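PDB 2D69: ribulose bisphosphate carboxylase, which catalyses the carboxylation of ribulose 1,5-bisphosphate to two molecules of 3-phosphoglycerate, probably as a step of an archaeal AMP degradation pathway. Local coordinates for residues I173-W178 / Y207-R212. Sequence-based numbering, arbitrary orientation.
Sequences IAYELW and YRVRDR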
loop_
_atom_site.group_PDB
_atom_site.type_symbol
_atom_site.label_atom_id
_atom_site.label_comp_id
_atom_site.label_asym_id
_atom_site.label_seq_id
_atom_site.Cartn_x
_atom_site.Cartn_y
_atom_site.Cartn_z
ATOM N N ILE A 173 -36.733 -7.108 -19.423
ATOM C CA ILE A 173 -37.185 -8.449 -19.161
ATOM C C ILE A 173 -37.081 -8.792 -17.687
ATOM O O ILE A 173 -38.019 -9.375 -17.128
ATOM C CB ILE A 173 -36.544 -9.474 -20.117
ATOM C CG1 ILE A 173 -37.151 -10.847 -19.884
ATOM C CG2 ILE A 173 -35.044 -9.503 -20.037
ATOM C CD1 ILE A 173 -38.637 -10.879 -20.205
ATOM N N ALA A 174 -35.991 -8.389 -17.025
ATOM C CA ALA A 174 -35.835 -8.624 -15.596
ATOM C C ALA A 174 -36.969 -8.032 -14.808
ATOM O O ALA A 174 -37.448 -8.647 -13.890
ATOM C CB ALA A 174 -34.535 -8.020 -15.103
ATOM N N TYR A 175 -37.358 -6.808 -15.136
ATOM C CA TYR A 175 -38.471 -6.125 -14.414
ATOM C C TYR A 175 -39.738 -6.956 -14.490
ATOM O O TYR A 175 -40.451 -7.085 -13.502
ATOM C CB TYR A 175 -38.744 -4.758 -15.013
ATOM C CG TYR A 175 -39.785 -3.988 -14.270
ATOM C CD1 TYR A 175 -41.086 -3.971 -14.704
ATOM C CD2 TYR A 175 -39.484 -3.369 -13.062
ATOM C CE1 TYR A 175 -42.053 -3.239 -14.039
ATOM C CE2 TYR A 175 -40.443 -2.683 -12.352
ATOM C CZ TYR A 175 -41.726 -2.625 -12.851
ATOM O OH TYR A 175 -42.705 -1.973 -12.174
ATOM N N GLU A 176 -40.023 -7.469 -15.679
ATOM C CA GLU A 176 -41.174 -8.320 -15.887
ATOM C C GLU A 176 -41.147 -9.584 -15.039
ATOM O O GLU A 176 -42.130 -9.926 -14.377
ATOM C CB GLU A 176 -41.315 -8.711 -17.390
ATOM C CG GLU A 176 -41.672 -7.580 -18.351
ATOM C CD GLU A 176 -42.918 -6.808 -17.933
ATOM O OE1 GLU A 176 -42.829 -5.593 -17.646
ATOM O OE2 GLU A 176 -43.996 -7.428 -17.928
ATOM N N LEU A 177 -40.013 -10.257 -15.048
ATOM C CA LEU A 177 -39.896 -11.565 -14.397
ATOM C C LEU A 177 -39.996 -11.476 -12.907
ATOM O O LEU A 177 -40.781 -12.211 -12.279
ATOM C CB LEU A 177 -38.580 -12.217 -14.769
ATOM C CG LEU A 177 -38.473 -12.612 -16.235
ATOM C CD1 LEU A 177 -37.065 -12.928 -16.609
ATOM C CD2 LEU A 177 -39.305 -13.814 -16.493
ATOM N N TRP A 178 -39.219 -10.550 -12.351
ATOM C CA TRP A 178 -39.240 -10.240 -10.916
ATOM C C TRP A 178 -40.619 -9.729 -10.475
ATOM O O TRP A 178 -41.175 -10.248 -9.513
ATOM C CB TRP A 178 -38.153 -9.192 -10.565
ATOM C CG TRP A 178 -36.728 -9.699 -10.389
ATOM C CD1 TRP A 178 -36.341 -10.898 -9.899
ATOM C CD2 TRP A 178 -35.525 -8.992 -10.698
ATOM N NE1 TRP A 178 -34.973 -10.965 -9.829
ATOM C CE2 TRP A 178 -34.448 -9.801 -10.302
ATOM C CE3 TRP A 178 -35.247 -7.712 -11.194
ATOM C CZ2 TRP A 178 -33.136 -9.413 -10.460
ATOM C CZ3 TRP A 178 -33.982 -7.349 -11.370
ATOM C CH2 TRP A 178 -32.917 -8.196 -11.012
ATOM N N TYR A 207 -29.342 -4.067 -10.618
ATOM C CA TYR A 207 -29.554 -4.006 -9.169
ATOM C C TYR A 207 -30.431 -2.823 -8.816
ATOM O O TYR A 207 -31.137 -2.847 -7.809
ATOM C CB TYR A 207 -28.203 -4.051 -8.399
ATOM C CG TYR A 207 -27.617 -5.466 -8.426
ATOM C CD1 TYR A 207 -26.634 -5.838 -9.336
ATOM C CD2 TYR A 207 -28.140 -6.486 -7.579
ATOM C CE1 TYR A 207 -26.189 -7.099 -9.372
ATOM C CE2 TYR A 207 -27.687 -7.753 -7.621
ATOM C CZ TYR A 207 -26.724 -8.080 -8.534
ATOM O OH TYR A 207 -26.205 -9.345 -8.645
ATOM N N ARG A 208 -30.388 -1.772 -9.622
ATOM C CA ARG A 208 -31.358 -0.683 -9.475
ATOM C C ARG A 208 -32.795 -1.142 -9.779
ATOM O O ARG A 208 -33.728 -0.853 -9.038
ATOM C CB ARG A 208 -30.999 0.515 -10.362
ATOM C CG ARG A 208 -29.643 1.138 -9.997
ATOM C CD ARG A 208 -29.233 2.356 -10.855
ATOM N NE ARG A 208 -30.168 3.456 -10.619
ATOM C CZ ARG A 208 -31.207 3.783 -11.397
ATOM N NH1 ARG A 208 -31.476 3.111 -12.526
ATOM N NH2 ARG A 208 -31.991 4.817 -11.039
ATOM N N VAL A 209 -32.956 -1.890 -10.850
ATOM C CA VAL A 209 -34.249 -2.473 -11.187
ATOM C C VAL A 209 -34.684 -3.422 -10.065
ATOM O O VAL A 209 -35.847 -3.387 -9.616
ATOM C CB VAL A 209 -34.154 -3.299 -12.485
ATOM C CG1 VAL A 209 -35.478 -4.087 -12.785
ATOM C CG2 VAL A 209 -33.755 -2.436 -13.677
ATOM N N ARG A 210 -33.743 -4.267 -9.617
ATOM C CA ARG A 210 -33.963 -5.194 -8.539
ATOM C C ARG A 210 -34.527 -4.459 -7.336
ATOM O O ARG A 210 -35.579 -4.846 -6.795
ATOM C CB ARG A 210 -32.637 -5.882 -8.148
ATOM C CG ARG A 210 -32.753 -7.035 -7.201
ATOM C CD ARG A 210 -32.928 -6.633 -5.760
ATOM N NE ARG A 210 -31.724 -6.090 -5.144
ATOM C CZ ARG A 210 -30.717 -6.791 -4.636
ATOM N NH1 ARG A 210 -30.674 -8.122 -4.674
ATOM N NH2 ARG A 210 -29.703 -6.133 -4.057
ATOM N N ASP A 211 -33.844 -3.406 -6.909
ATOM C CA ASP A 211 -34.296 -2.680 -5.737
ATOM C C ASP A 211 -35.658 -2.027 -5.954
ATOM O O ASP A 211 -36.497 -1.962 -5.045
ATOM C CB ASP A 211 -33.262 -1.633 -5.279
ATOM C CG ASP A 211 -32.012 -2.291 -4.723
ATOM O OD1 ASP A 211 -30.981 -1.612 -4.660
ATOM O OD2 ASP A 211 -31.968 -3.481 -4.333
ATOM N N ARG A 212 -35.911 -1.557 -7.159
ATOM C CA ARG A 212 -37.238 -0.976 -7.444
ATOM C C ARG A 212 -38.345 -2.027 -7.282
ATOM O O ARG A 212 -39.414 -1.737 -6.719
ATOM C CB ARG A 212 -37.254 -0.376 -8.849
ATOM C CG ARG A 212 -38.561 0.282 -9.259
ATOM C CD ARG A 212 -38.653 0.501 -10.762
ATOM N NE ARG A 212 -40.024 0.831 -11.170
ATOM C CZ ARG A 212 -40.451 0.829 -12.429
ATOM N NH1 ARG A 212 -39.616 0.551 -13.428
ATOM N NH2 ARG A 212 -41.715 1.142 -12.695
#
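Tyr175 meets both Val209 and Arg212, joining two neighbouring outer helices of the alpha/beta barrel, 167-179 and 199-217. Their segments run in roughly the same direction, the axes 28° apart and 9.8 Å from each other, so side chains rather than backbones fill the space. The CB of Tyr175 lies 4.0 Å from Val209 CG1, which sits at the edge of the phenol ring, near its plane. CG is anti to the backbone N (chi1 -176°), and the side chain crosses that of Arg212 at about a right angle, with ring and guanidinium planes 26° apart. Tyr175 CE2 stands over the centre of that guanidinium, 3.5 Å from Arg212 CZ. The hydroxyl also lies over the guanidinium face, and OH and Arg212 NH2, though 3.3 Å apart, form no hydrogen bond. Instead Glu216, one turn further along helix 199-217, takes both: OE1 hydrogen-bonds Tyr175 OH and OE2 forms a salt bridge with Arg212 NE. A leucine in place of Tyr175 would probably leave Glu216 OE1 without its hydroxyl mate and the Arg212 guanidinium without the aromatic CE2 over its face. One turn on, Trp178 carries the buried half of the contact. Its CZ3 touches Val209 CG1 at 3.9 Å, the methyl lying in the plane of the indole, while Arg210 CG makes a CH-pi contact over the face, 4.2 Å from the centroid of the six-membered ring. The Arg210 chain then bends away; its NE bridges to Asp211 OD2 and its NH1 to Glu222. Trp178 NE1 is satisfied by the carbonyl of Glu222, at the start of strand 222-224. The principle is that neighbouring barrel helices pack through side chains: here apolar packing, the CH-pi contact and the close Tyr175-Arg212 approach join them inside, Glu216 supplying the polar link outside.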